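Local coordinates for putative secreted protein (Streptomyces coelicolor A3, PDB 2QF9) that is of unknown function but, as a probably secreted DUF305 protein of the ferritin clan, folds into an all-helical bundle that assembles in pairs, at residues Ala8-Ala13 against Arg137-Glu143; His20-Val24 against Ile46-Ala51; Phe12-Met16 against Met130-Cys134. All blocks are in the same frame, centred on the assembly; numbering follows the deposited sequence.

Interaction 1: Ala8-Ala13 against Arg137-Glu143; sequences ADAGFA and RCTVGVE
A helix start and an interhelical turn can be tied together by a single carboxylate, and this contact is a worked example. Residues 8-13 form the first turns of helix 8-31. Segment 137-143 runs from the last helical residue, R137, through C138, T139 and V140, the last at the N-cap position, into helix 141-167. The backbones come closest at D9 and C138, whose CA atoms lie 5.0 Å apart. D9 takes an m chi1 with chi2 near -69°, which swings its carboxylate into the turn. There D9 OD1 accepts hydrogen bonds from T139 N (2.8 Å) and V140 N (3.0 Å, nearly straight at 171°), while D9 OD2 accepts one from T139 OG1 (2.7 Å), presented by a p rotamer. A8 points its CB at the turn, 3.5 Å from R137 O. E143, extended (chi1 and chi2 t), points its CB toward helix 8-31, with its OE2 2.7 Å from D9 O and 3.4 Å from F12 CD2 at the ring edge. F12, with t chi1, has its CB 4.1 Å from C138 SG, and that sulfur is disulfide-bonded to C134 one turn earlier. V140 and V142 also pack on L63 of the second subunit. The whole is the end of an antiparallel helical bundle, consistent with the ferritin clan, where a connecting turn is fastened to the start of another helix.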
ATOM      1  N   ALA A   8       8.096  22.562  -4.693  1.00 18.53           N
ATOM      2  CA  ALA A   8       6.771  22.145  -4.218  1.00 16.94           C
ATOM      3  C   ALA A   8       6.514  20.669  -4.564  1.00 16.58           C
ATOM      4  O   ALA A   8       5.943  19.926  -3.771  1.00 15.80           O
ATOM      5  CB  ALA A   8       5.702  23.022  -4.862  1.00 17.68           C
ATOM      6  N   ASP A   9       6.905  20.262  -5.773  1.00 15.63           N
ATOM      7  CA  ASP A   9       6.703  18.880  -6.202  1.00 15.48           C
ATOM      8  C   ASP A   9       7.415  17.916  -5.255  1.00 14.66           C
ATOM      9  O   ASP A   9       6.816  16.935  -4.806  1.00 14.38           O
ATOM     10  CB  ASP A   9       7.179  18.705  -7.636  1.00 15.70           C
ATOM     11  CG  ASP A   9       6.465  19.656  -8.590  1.00 17.21           C
ATOM     12  OD1 ASP A   9       5.267  19.464  -8.818  1.00 20.11           O
ATOM     13  OD2 ASP A   9       7.112  20.597  -9.093  1.00 24.29           O
ATOM     14  N   ALA A  10       8.672  18.209  -4.928  1.00 14.01           N
ATOM     15  CA  ALA A  10       9.421  17.323  -4.037  1.00 13.57           C
ATOM     16  C   ALA A  10       8.864  17.363  -2.618  1.00 13.32           C
ATOM     17  O   ALA A  10       8.701  16.326  -1.986  1.00 12.84           O
ATOM     18  CB  ALA A  10      10.916  17.658  -4.041  1.00 14.44           C
ATOM     19  N   GLY A  11       8.604  18.567  -2.115  1.00 12.58           N
ATOM     20  CA  GLY A  11       8.148  18.735  -0.728  1.00 12.72           C
ATOM     21  C   GLY A  11       6.798  18.084  -0.502  1.00 12.27           C
ATOM     22  O   GLY A  11       6.595  17.414   0.512  1.00 12.28           O
ATOM     23  N   PHE A  12       5.876  18.267  -1.441  1.00 12.19           N
ATOM     24  CA  PHE A  12       4.561  17.640  -1.311  1.00 12.39           C
ATOM     25  C   PHE A  12       4.689  16.119  -1.327  1.00 12.46           C
ATOM     26  O   PHE A  12       4.087  15.445  -0.494  1.00 12.24           O
ATOM     27  CB  PHE A  12       3.571  18.125  -2.375  1.00 12.53           C
ATOM     28  CG  PHE A  12       2.228  17.444  -2.304  1.00 12.05           C
ATOM     29  CD1 PHE A  12       1.284  17.822  -1.341  1.00 10.92           C
ATOM     30  CD2 PHE A  12       1.927  16.402  -3.191  1.00 11.96           C
ATOM     31  CE1 PHE A  12       0.030  17.183  -1.295  1.00  9.95           C
ATOM     32  CE2 PHE A  12       0.693  15.747  -3.156  1.00 11.78           C
ATOM     33  CZ  PHE A  12      -0.267  16.139  -2.202  1.00  9.51           C
ATOM     34  N   ALA A  13       5.493  15.589  -2.254  1.00 12.23           N
ATOM     35  CA  ALA A  13       5.738  14.139  -2.312  1.00 11.99           C
ATOM     36  C   ALA A  13       6.298  13.592  -0.997  1.00 12.22           C
ATOM     37  O   ALA A  13       5.818  12.554  -0.506  1.00 11.84           O
ATOM     38  CB  ALA A  13       6.651  13.774  -3.490  1.00 11.96           C
ATOM     39  N   ARG A 137       0.816  25.080  -6.092  1.00 19.26           N
ATOM     40  CA  ARG A 137       2.264  25.293  -6.198  1.00 19.21           C
ATOM     41  C   ARG A 137       3.030  24.250  -7.035  1.00 18.74           C
ATOM     42  O   ARG A 137       4.089  24.559  -7.599  1.00 19.02           O
ATOM     43  CB  ARG A 137       2.900  25.361  -4.807  1.00 19.04           C
ATOM     44  CG  ARG A 137       2.451  26.530  -3.927  1.00 19.94           C
ATOM     45  CD  ARG A 137       3.090  26.421  -2.559  1.00 23.46           C
ATOM     46  NE  ARG A 137       2.761  27.558  -1.698  1.00 27.82           N
ATOM     47  CZ  ARG A 137       3.531  28.637  -1.553  1.00 31.05           C
ATOM     48  NH1 ARG A 137       4.676  28.739  -2.216  1.00 31.51           N
ATOM     49  NH2 ARG A 137       3.152  29.628  -0.749  1.00 32.90           N
ATOM     50  N   CYS A 138       2.533  23.012  -7.074  1.00 18.03           N
ATOM     51  CA  CYS A 138       3.174  21.964  -7.872  1.00 17.27           C
ATOM     52  C   CYS A 138       3.211  22.315  -9.360  1.00 17.56           C
ATOM     53  O   CYS A 138       2.325  23.030  -9.876  1.00 16.80           O
ATOM     54  CB  CYS A 138       2.470  20.621  -7.683  1.00 17.19           C
ATOM     55  SG  CYS A 138       2.752  19.914  -6.020  1.00 18.14           S
ATOM     56  N   THR A 139       4.231  21.787 -10.031  1.00 17.45           N
ATOM     57  CA  THR A 139       4.442  22.016 -11.465  1.00 18.26           C
ATOM     58  C   THR A 139       4.334  20.734 -12.315  1.00 17.67           C
ATOM     59  O   THR A 139       4.132  20.800 -13.533  1.00 18.48           O
ATOM     60  CB  THR A 139       5.809  22.718 -11.733  1.00 18.56           C
ATOM     61  OG1 THR A 139       6.885  21.804 -11.485  1.00 21.26           O
ATOM     62  CG2 THR A 139       5.992  23.942 -10.849  1.00 19.31           C
ATOM     63  N   VAL A 140       4.483  19.571 -11.680  1.00 16.75           N
ATOM     64  CA  VAL A 140       4.396  18.293 -12.375  1.00 16.50           C
ATOM     65  C   VAL A 140       2.929  17.875 -12.543  1.00 16.43           C
ATOM     66  O   VAL A 140       2.187  17.735 -11.559  1.00 16.40           O
ATOM     67  CB  VAL A 140       5.202  17.177 -11.634  1.00 16.08           C
ATOM     68  CG1 VAL A 140       4.973  15.834 -12.291  1.00 16.70           C
ATOM     69  CG2 VAL A 140       6.691  17.512 -11.592  1.00 16.49           C
ATOM     70  N   GLY A 141       2.524  17.694 -13.795  1.00 15.90           N
ATOM     71  CA  GLY A 141       1.119  17.498 -14.139  1.00 15.66           C
ATOM     72  C   GLY A 141       0.469  16.343 -13.398  1.00 15.80           C
ATOM     73  O   GLY A 141      -0.605  16.504 -12.817  1.00 15.93           O
ATOM     74  N   VAL A 142       1.123  15.173 -13.403  1.00 15.35           N
ATOM     75  CA  VAL A 142       0.540  13.992 -12.773  1.00 15.76           C
ATOM     76  C   VAL A 142       0.387  14.188 -11.250  1.00 15.00           C
ATOM     77  O   VAL A 142      -0.568  13.694 -10.650  1.00 14.29           O
ATOM     78  CB  VAL A 142       1.333  12.698 -13.129  1.00 16.42           C
ATOM     79  CG1 VAL A 142       2.781  12.766 -12.639  1.00 17.12           C
ATOM     80  CG2 VAL A 142       0.632  11.471 -12.622  1.00 18.71           C
ATOM     81  N   GLU A 143       1.327  14.917 -10.660  1.00 14.37           N
ATOM     82  CA  GLU A 143       1.307  15.230  -9.222  1.00 15.07           C
ATOM     83  C   GLU A 143       0.210  16.234  -8.857  1.00 15.54           C
ATOM     84  O   GLU A 143      -0.487  16.051  -7.850  1.00 15.09           O
ATOM     85  CB  GLU A 143       2.669  15.731  -8.756  1.00 15.12           C
ATOM     86  CG  GLU A 143       2.787  15.767  -7.240  1.00 16.27           C
ATOM     87  CD  GLU A 143       4.187  16.077  -6.748  1.00 17.11           C
ATOM     88  OE1 GLU A 143       5.116  16.175  -7.577  1.00 17.68           O
ATOM     89  OE2 GLU A 143       4.351  16.211  -5.519  1.00 15.52           O
TER

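Interaction 2: His20-Val24 against Ile46-Ala51; sequences HQQAV and IAQTQA. With EDO (1,2-ethanediol), chain C.
Inside a buried helix pair, Q50 sets its CG over the face of the H20 imidazole: Q50 CG sits 4.0 Å from the ring centroid and 8° off its normal, a CH-pi contact. The two segments belong to the antiparallel hairpin of helices 8-31 and 37-63, part of a helical bundle consistent with the ferritin clan. Both are regular helix; their local axes approach to 8.7 Å and cross at -158°. The register pairs H20 with Q50 (CA-CA 5.4 Å) and V24 with A47 (CA-CA 4.5 Å); the small A47 allows the close approach at the V24 end. H20 (m, chi2 near 28°) and Q50 (m, then t) both point their CB toward the opposite helix. The imidazole's NE2 is hydrogen-bonded to Q53, and Q50 OE1 lies over the ring face. Q50 OE1 also stands 3.1 Å from A23 CB, while A23 CB meets I46 CG2 at 4.2 Å. V24, a t rotamer, lays CG2 4.1 Å from A51 CB and 3.6 Å from A51 N. Just beyond, V24 and A51 border the second subunit, where A51 meets its counterpart A51. An ethanediol, probably from the crystallisation liquor, accepts a hydrogen bond from Q48 NE2 to its O2 (2.6 Å). Finally, one water bridges the H20-Q50 pair, 2.8 Å from H20 ND1 and donating to Q50 OE1, also at 2.8 Å.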
ATOM      1  N   HIS A  20       0.257  10.062   4.510  1.00  8.91           N
ATOM      2  CA  HIS A  20      -0.405   8.842   4.034  1.00  9.49           C
ATOM      3  C   HIS A  20      -0.017   7.630   4.895  1.00  9.21           C
ATOM      4  O   HIS A  20      -0.880   6.821   5.288  1.00  8.53           O
ATOM      5  CB  HIS A  20      -0.033   8.585   2.570  1.00  9.10           C
ATOM      6  CG  HIS A  20      -0.922   9.284   1.585  1.00 10.56           C
ATOM      7  ND1 HIS A  20      -1.582  10.469   1.867  1.00 11.30           N
ATOM      8  CD2 HIS A  20      -1.257   8.958   0.315  1.00 10.33           C
ATOM      9  CE1 HIS A  20      -2.309  10.818   0.819  1.00 12.50           C
ATOM     10  NE2 HIS A  20      -2.117   9.930  -0.140  1.00 10.70           N
ATOM     11  N   GLN A  21       1.275   7.509   5.190  1.00  9.89           N
ATOM     12  CA  GLN A  21       1.772   6.420   6.027  1.00 10.40           C
ATOM     13  C   GLN A  21       0.978   6.296   7.342  1.00 10.42           C
ATOM     14  O   GLN A  21       0.630   5.184   7.770  1.00 10.05           O
ATOM     15  CB  GLN A  21       3.252   6.642   6.347  1.00 11.71           C
ATOM     16  CG  GLN A  21       3.870   5.528   7.160  1.00 16.12           C
ATOM     17  CD  GLN A  21       5.355   5.756   7.377  1.00 22.15           C
ATOM     18  OE1 GLN A  21       5.770   6.741   8.008  1.00 24.78           O
ATOM     19  NE2 GLN A  21       6.175   4.839   6.849  1.00 24.93           N
ATOM     20  N   GLN A  22       0.716   7.434   7.986  1.00  9.34           N
ATOM     21  CA  GLN A  22      -0.044   7.388   9.233  1.00  9.22           C
ATOM     22  C   GLN A  22      -1.502   6.946   9.030  1.00  9.13           C
ATOM     23  O   GLN A  22      -2.045   6.210   9.865  1.00  9.31           O
ATOM     24  CB  GLN A  22       0.033   8.716   9.971  1.00  9.32           C
ATOM     25  CG  GLN A  22      -0.438   8.546  11.427  1.00 10.79           C
ATOM     26  CD  GLN A  22      -0.558   9.844  12.174  1.00 12.21           C
ATOM     27  OE1 GLN A  22      -1.322  10.735  11.794  1.00 12.51           O
ATOM     28  NE2 GLN A  22       0.201   9.958  13.258  1.00 12.24           N
ATOM     29  N   ALA A  23      -2.134   7.392   7.940  1.00  9.31           N
ATOM     30  CA  ALA A  23      -3.511   6.954   7.646  1.00  9.17           C
ATOM     31  C   ALA A  23      -3.559   5.429   7.483  1.00  9.76           C
ATOM     32  O   ALA A  23      -4.461   4.749   8.007  1.00  8.22           O
ATOM     33  CB  ALA A  23      -4.041   7.607   6.404  1.00 10.73           C
ATOM     34  N   VAL A  24      -2.611   4.896   6.718  1.00  9.12           N
ATOM     35  CA  VAL A  24      -2.502   3.452   6.540  1.00  9.80           C
ATOM     36  C   VAL A  24      -2.386   2.741   7.909  1.00  9.83           C
ATOM     37  O   VAL A  24      -3.118   1.784   8.183  1.00  8.98           O
ATOM     38  CB  VAL A  24      -1.318   3.093   5.585  1.00 10.11           C
ATOM     39  CG1 VAL A  24      -1.152   1.565   5.496  1.00 11.32           C
ATOM     40  CG2 VAL A  24      -1.560   3.737   4.195  1.00  9.37           C
ATOM     41  N   ILE A  46      -9.277   3.199   2.500  1.00 10.85           N
ATOM     42  CA  ILE A  46      -8.294   4.238   2.781  1.00 11.03           C
ATOM     43  C   ILE A  46      -6.867   3.676   2.763  1.00 10.65           C
ATOM     44  O   ILE A  46      -5.968   4.299   2.190  1.00 10.98           O
ATOM     45  CB  ILE A  46      -8.599   4.943   4.124  1.00 11.45           C
ATOM     46  CG1 ILE A  46      -9.885   5.759   3.969  1.00  9.95           C
ATOM     47  CG2 ILE A  46      -7.403   5.840   4.572  1.00 12.23           C
ATOM     48  CD1 ILE A  46     -10.393   6.382   5.279  1.00 10.72           C
ATOM     49  N   ALA A  47      -6.648   2.528   3.420  1.00 10.10           N
ATOM     50  CA  ALA A  47      -5.325   1.905   3.399  1.00  9.89           C
ATOM     51  C   ALA A  47      -4.859   1.630   1.962  1.00  9.92           C
ATOM     52  O   ALA A  47      -3.720   1.922   1.599  1.00  9.26           O
ATOM     53  CB  ALA A  47      -5.318   0.600   4.218  1.00 10.09           C
ATOM     54  N   GLN A  48      -5.746   1.058   1.158  1.00  9.77           N
ATOM     55  CA  GLN A  48      -5.400   0.689  -0.217  1.00 10.73           C
ATOM     56  C   GLN A  48      -5.042   1.919  -1.049  1.00 11.18           C
ATOM     57  O   GLN A  48      -4.009   1.933  -1.746  1.00 11.33           O
ATOM     58  CB  GLN A  48      -6.526  -0.129  -0.856  1.00 10.89           C
ATOM     59  CG  GLN A  48      -6.614  -1.558  -0.286  1.00 12.78           C
ATOM     60  CD  GLN A  48      -5.564  -2.478  -0.903  1.00 17.97           C
ATOM     61  OE1 GLN A  48      -5.849  -3.190  -1.859  1.00 24.77           O
ATOM     62  NE2 GLN A  48      -4.350  -2.437  -0.382  1.00 18.99           N
ATOM     63  N   THR A  49      -5.882   2.946  -0.970  1.00 10.13           N
ATOM     64  CA  THR A  49      -5.689   4.142  -1.769  1.00 11.55           C
ATOM     65  C   THR A  49      -4.455   4.905  -1.321  1.00 11.00           C
ATOM     66  O   THR A  49      -3.619   5.278  -2.144  1.00 11.12           O
ATOM     67  CB  THR A  49      -6.949   5.041  -1.737  1.00 12.17           C
ATOM     68  OG1 THR A  49      -8.019   4.319  -2.351  1.00 14.12           O
ATOM     69  CG2 THR A  49      -6.729   6.376  -2.493  1.00 13.48           C
ATOM     70  N   GLN A  50      -4.319   5.103  -0.019  1.00 10.30           N
ATOM     71  CA  GLN A  50      -3.228   5.925   0.498  1.00 10.18           C
ATOM     72  C   GLN A  50      -1.863   5.222   0.398  1.00 10.14           C
ATOM     73  O   GLN A  50      -0.871   5.860   0.055  1.00 10.12           O
ATOM     74  CB  GLN A  50      -3.536   6.465   1.898  1.00 11.18           C
ATOM     75  CG  GLN A  50      -4.721   7.480   1.842  1.00 11.66           C
ATOM     76  CD  GLN A  50      -4.726   8.505   2.962  1.00 13.55           C
ATOM     77  OE1 GLN A  50      -3.714   8.762   3.590  1.00 13.22           O
ATOM     78  NE2 GLN A  50      -5.876   9.106   3.197  1.00 11.54           N
ATOM     79  N   ALA A  51      -1.821   3.906   0.602  1.00  9.98           N
ATOM     80  CA  ALA A  51      -0.574   3.178   0.380  1.00 10.04           C
ATOM     81  C   ALA A  51      -0.177   3.275  -1.086  1.00 10.00           C
ATOM     82  O   ALA A  51       1.002   3.421  -1.405  1.00 10.31           O
ATOM     83  CB  ALA A  51      -0.713   1.701   0.790  1.00  9.74           C
TER
HETATM   84  C1  EDO C   1      -1.161  -2.449   2.061  1.00 19.37           C
HETATM   85  O1  EDO C   1      -0.833  -2.398   3.442  1.00 15.86           O
HETATM   86  C2  EDO C   1      -2.099  -1.288   1.759  1.00 18.43           C
HETATM   87  O2  EDO C   1      -3.437  -1.717   1.946  1.00 15.94           O
HETATM   88  O   HOH W   1      -2.902  11.412   4.127  1.00 16.22           O

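Interaction 3: Phe12-Met16 against Met130-Cys134; sequences FARDM and MAKGC
In this helical bundle, consistent with the ferritin clan, F12 of helix 8-31 anchors the packing against helix 109-137. The two helical segments run antiparallel, at 171° between their local axes, which approach no nearer than 10.8 Å. That wide spacing is filled by long side chains. In register, F12 faces C134 (CA-CA 6.5 Å) and M16 faces M130 (CA-CA 7.6 Å), both pairs pointing CB toward the opposite helix. F12 adopts a t chi1 with chi2 near 78°, turning one face to C134. C134 CB then lies 3.6 Å from the ring centroid, 15° off the normal, a CH-pi contact. C134 SG, carried on a t chi1, lies 4.0 Å from the same centroid and also over the face, a sulfur-aromatic contact. The sulfur is half of the disulfide to C138, so the ring packs against a covalently fixed cystine. Farther along, F12 CE1 reaches A131 CA at 3.7 Å and M130 O at 3.6 Å. Two selenomethionines complete the layer: M16 (t, p, p) brings its CE within 3.7 Å of M130 CB and 4.2 Å of A131 CB, and M130 (m, t, p) returns its own CE to D15 CB at 3.8 Å. The carboxylate of D15 is engaged by the loop, accepting hydrogen bonds from M75 and W77, and M57 of helix 37-63 touches both F12 and M16. No hydrogen bond crosses between the segments, so the fit rests on apolar complementarity and on the ring-sulfur contact rather than on directed polar bonds.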
ATOM      1  N   PHE A  12       5.876  18.267  -1.441  1.00 12.19           N
ATOM      2  CA  PHE A  12       4.561  17.640  -1.311  1.00 12.39           C
ATOM      3  C   PHE A  12       4.689  16.119  -1.327  1.00 12.46           C
ATOM      4  O   PHE A  12       4.087  15.445  -0.494  1.00 12.24           O
ATOM      5  CB  PHE A  12       3.571  18.125  -2.375  1.00 12.53           C
ATOM      6  CG  PHE A  12       2.228  17.444  -2.304  1.00 12.05           C
ATOM      7  CD1 PHE A  12       1.284  17.822  -1.341  1.00 10.92           C
ATOM      8  CD2 PHE A  12       1.927  16.402  -3.191  1.00 11.96           C
ATOM      9  CE1 PHE A  12       0.030  17.183  -1.295  1.00  9.95           C
ATOM     10  CE2 PHE A  12       0.693  15.747  -3.156  1.00 11.78           C
ATOM     11  CZ  PHE A  12      -0.267  16.139  -2.202  1.00  9.51           C
ATOM     12  N   ALA A  13       5.493  15.589  -2.254  1.00 12.23           N
ATOM     13  CA  ALA A  13       5.738  14.139  -2.312  1.00 11.99           C
ATOM     14  C   ALA A  13       6.298  13.592  -0.997  1.00 12.22           C
ATOM     15  O   ALA A  13       5.818  12.554  -0.506  1.00 11.84           O
ATOM     16  CB  ALA A  13       6.651  13.774  -3.490  1.00 11.96           C
ATOM     17  N   ARG A  14       7.279  14.283  -0.407  1.00 12.44           N
ATOM     18  CA  ARG A  14       7.864  13.864   0.877  0.50 12.61           C
ATOM     19  C   ARG A  14       6.833  13.915   2.007  1.00 12.85           C
ATOM     20  O   ARG A  14       6.625  12.925   2.747  1.00 13.79           O
ATOM     21  CB  ARG A  14       9.060  14.752   1.248  0.50 12.41           C
ATOM     22  CG  ARG A  14      10.329  14.446   0.487  0.50 12.40           C
ATOM     23  CD  ARG A  14      11.487  15.318   0.956  0.50 13.54           C
ATOM     24  NE  ARG A  14      12.659  15.102   0.114  0.50 15.15           N
ATOM     25  CZ  ARG A  14      13.145  15.963  -0.781  0.50 14.98           C
ATOM     26  NH1 ARG A  14      14.207  15.626  -1.496  0.50 12.26           N
ATOM     27  NH2 ARG A  14      12.594  17.158  -0.948  0.50 15.83           N
ATOM     28  N   ASP A  15       6.182  15.070   2.133  1.00 12.08           N
ATOM     29  CA  ASP A  15       5.287  15.357   3.256  1.00 11.83           C
ATOM     30  C   ASP A  15       4.017  14.530   3.167  1.00 10.93           C
ATOM     31  O   ASP A  15       3.602  13.906   4.152  1.00 10.90           O
ATOM     32  CB  ASP A  15       4.938  16.848   3.296  1.00 11.49           C
ATOM     33  CG  ASP A  15       6.126  17.736   3.712  1.00 12.96           C
ATOM     34  OD1 ASP A  15       7.192  17.229   4.111  1.00 14.97           O
ATOM     35  OD2 ASP A  15       5.949  18.964   3.663  1.00 16.05           O
HETATM   36  N   MSE A  16       3.409  14.486   1.985  1.00 10.92           N
HETATM   37  CA  MSE A  16       2.176  13.728   1.859  1.00 10.64           C
HETATM   38  C   MSE A  16       2.456  12.225   2.000  1.00 10.38           C
HETATM   39  O   MSE A  16       1.591  11.485   2.472  1.00 10.07           O
HETATM   40  CB  MSE A  16       1.422  14.082   0.564  1.00 10.72           C
HETATM   41  CG  MSE A  16       0.043  13.502   0.501  1.00 10.41           C
HETATM   42 SE   MSE A  16      -1.151  14.131   1.956  1.00 18.76          SE
HETATM   43  CE  MSE A  16      -1.822  15.646   1.010  1.00 21.45           C
HETATM   44  N   MSE A 130      -3.097  20.435   2.607  1.00 14.11           N
HETATM   45  CA  MSE A 130      -1.832  20.157   1.938  1.00 15.32           C
HETATM   46  C   MSE A 130      -1.997  19.915   0.437  1.00 14.76           C
HETATM   47  O   MSE A 130      -1.200  20.426  -0.368  1.00 15.44           O
HETATM   48  CB  MSE A 130      -1.155  18.950   2.587  1.00 14.54           C
HETATM   49  CG  MSE A 130      -0.814  19.150   4.034  1.00 16.35           C
HETATM   50 SE   MSE A 130      -0.402  17.431   4.898  1.00 18.88          SE
HETATM   51  CE  MSE A 130       1.188  16.901   3.881  1.00 20.89           C
ATOM     52  N   ALA A 131      -3.017  19.144   0.057  1.00 14.15           N
ATOM     53  CA  ALA A 131      -3.269  18.846  -1.360  1.00 14.43           C
ATOM     54  C   ALA A 131      -3.595  20.139  -2.134  1.00 14.70           C
ATOM     55  O   ALA A 131      -3.113  20.355  -3.266  1.00 14.79           O
ATOM     56  CB  ALA A 131      -4.391  17.865  -1.500  1.00 14.14           C
ATOM     57  N   LYS A 132      -4.401  20.995  -1.506  1.00 14.76           N
ATOM     58  CA  LYS A 132      -4.709  22.314  -2.057  1.00 15.84           C
ATOM     59  C   LYS A 132      -3.434  23.107  -2.302  1.00 16.08           C
ATOM     60  O   LYS A 132      -3.331  23.813  -3.324  1.00 16.37           O
ATOM     61  CB  LYS A 132      -5.676  23.082  -1.146  1.00 15.51           C
ATOM     62  CG  LYS A 132      -7.116  22.648  -1.278  1.00 17.38           C
ATOM     63  CD  LYS A 132      -8.003  23.453  -0.322  1.00 18.58           C
ATOM     64  CE  LYS A 132      -9.474  23.096  -0.464  1.00 21.57           C
ATOM     65  NZ  LYS A 132     -10.281  23.805   0.606  1.00 23.20           N
ATOM     66  N   GLY A 133      -2.465  22.981  -1.387  1.00 15.30           N
ATOM     67  CA  GLY A 133      -1.166  23.642  -1.524  1.00 16.16           C
ATOM     68  C   GLY A 133      -0.435  23.175  -2.779  1.00 16.01           C
ATOM     69  O   GLY A 133       0.167  23.979  -3.497  1.00 16.20           O
ATOM     70  N   CYS A 134      -0.472  21.871  -3.039  1.00 15.59           N
ATOM     71  CA  CYS A 134       0.125  21.319  -4.257  1.00 16.05           C
ATOM     72  C   CYS A 134      -0.658  21.737  -5.518  1.00 16.58           C
ATOM     73  O   CYS A 134      -0.055  22.042  -6.543  1.00 16.40           O
ATOM     74  CB  CYS A 134       0.269  19.796  -4.150  1.00 16.32           C
ATOM     75  SG  CYS A 134       0.974  18.949  -5.610  1.00 15.95           S
TER

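All three contacts use helix 8-31, which meets helix 37-63, helix 109-137 and the turn into helix 141-167. Interactions 1 and 3 are a continuous cluster, their centres 7 Å apart: they share F12 and A13, each holds one cysteine of the C134-C138 disulfide, and E143 O meets C134 SG at 3.9 Å. Interaction 2 lies farther along helix 8-31, its centre 15 Å from that of interaction 3 and 19 Å from that of interaction 1, with about 6 Å between the nearest atoms of interactions 1 and 2. Interactions 1 and 2 border the second subunit, whereas interaction 3 stays within one chain. The ethanediol sits at interaction 2, hydrogen-bonded by Q48 and Y28 of both subunits.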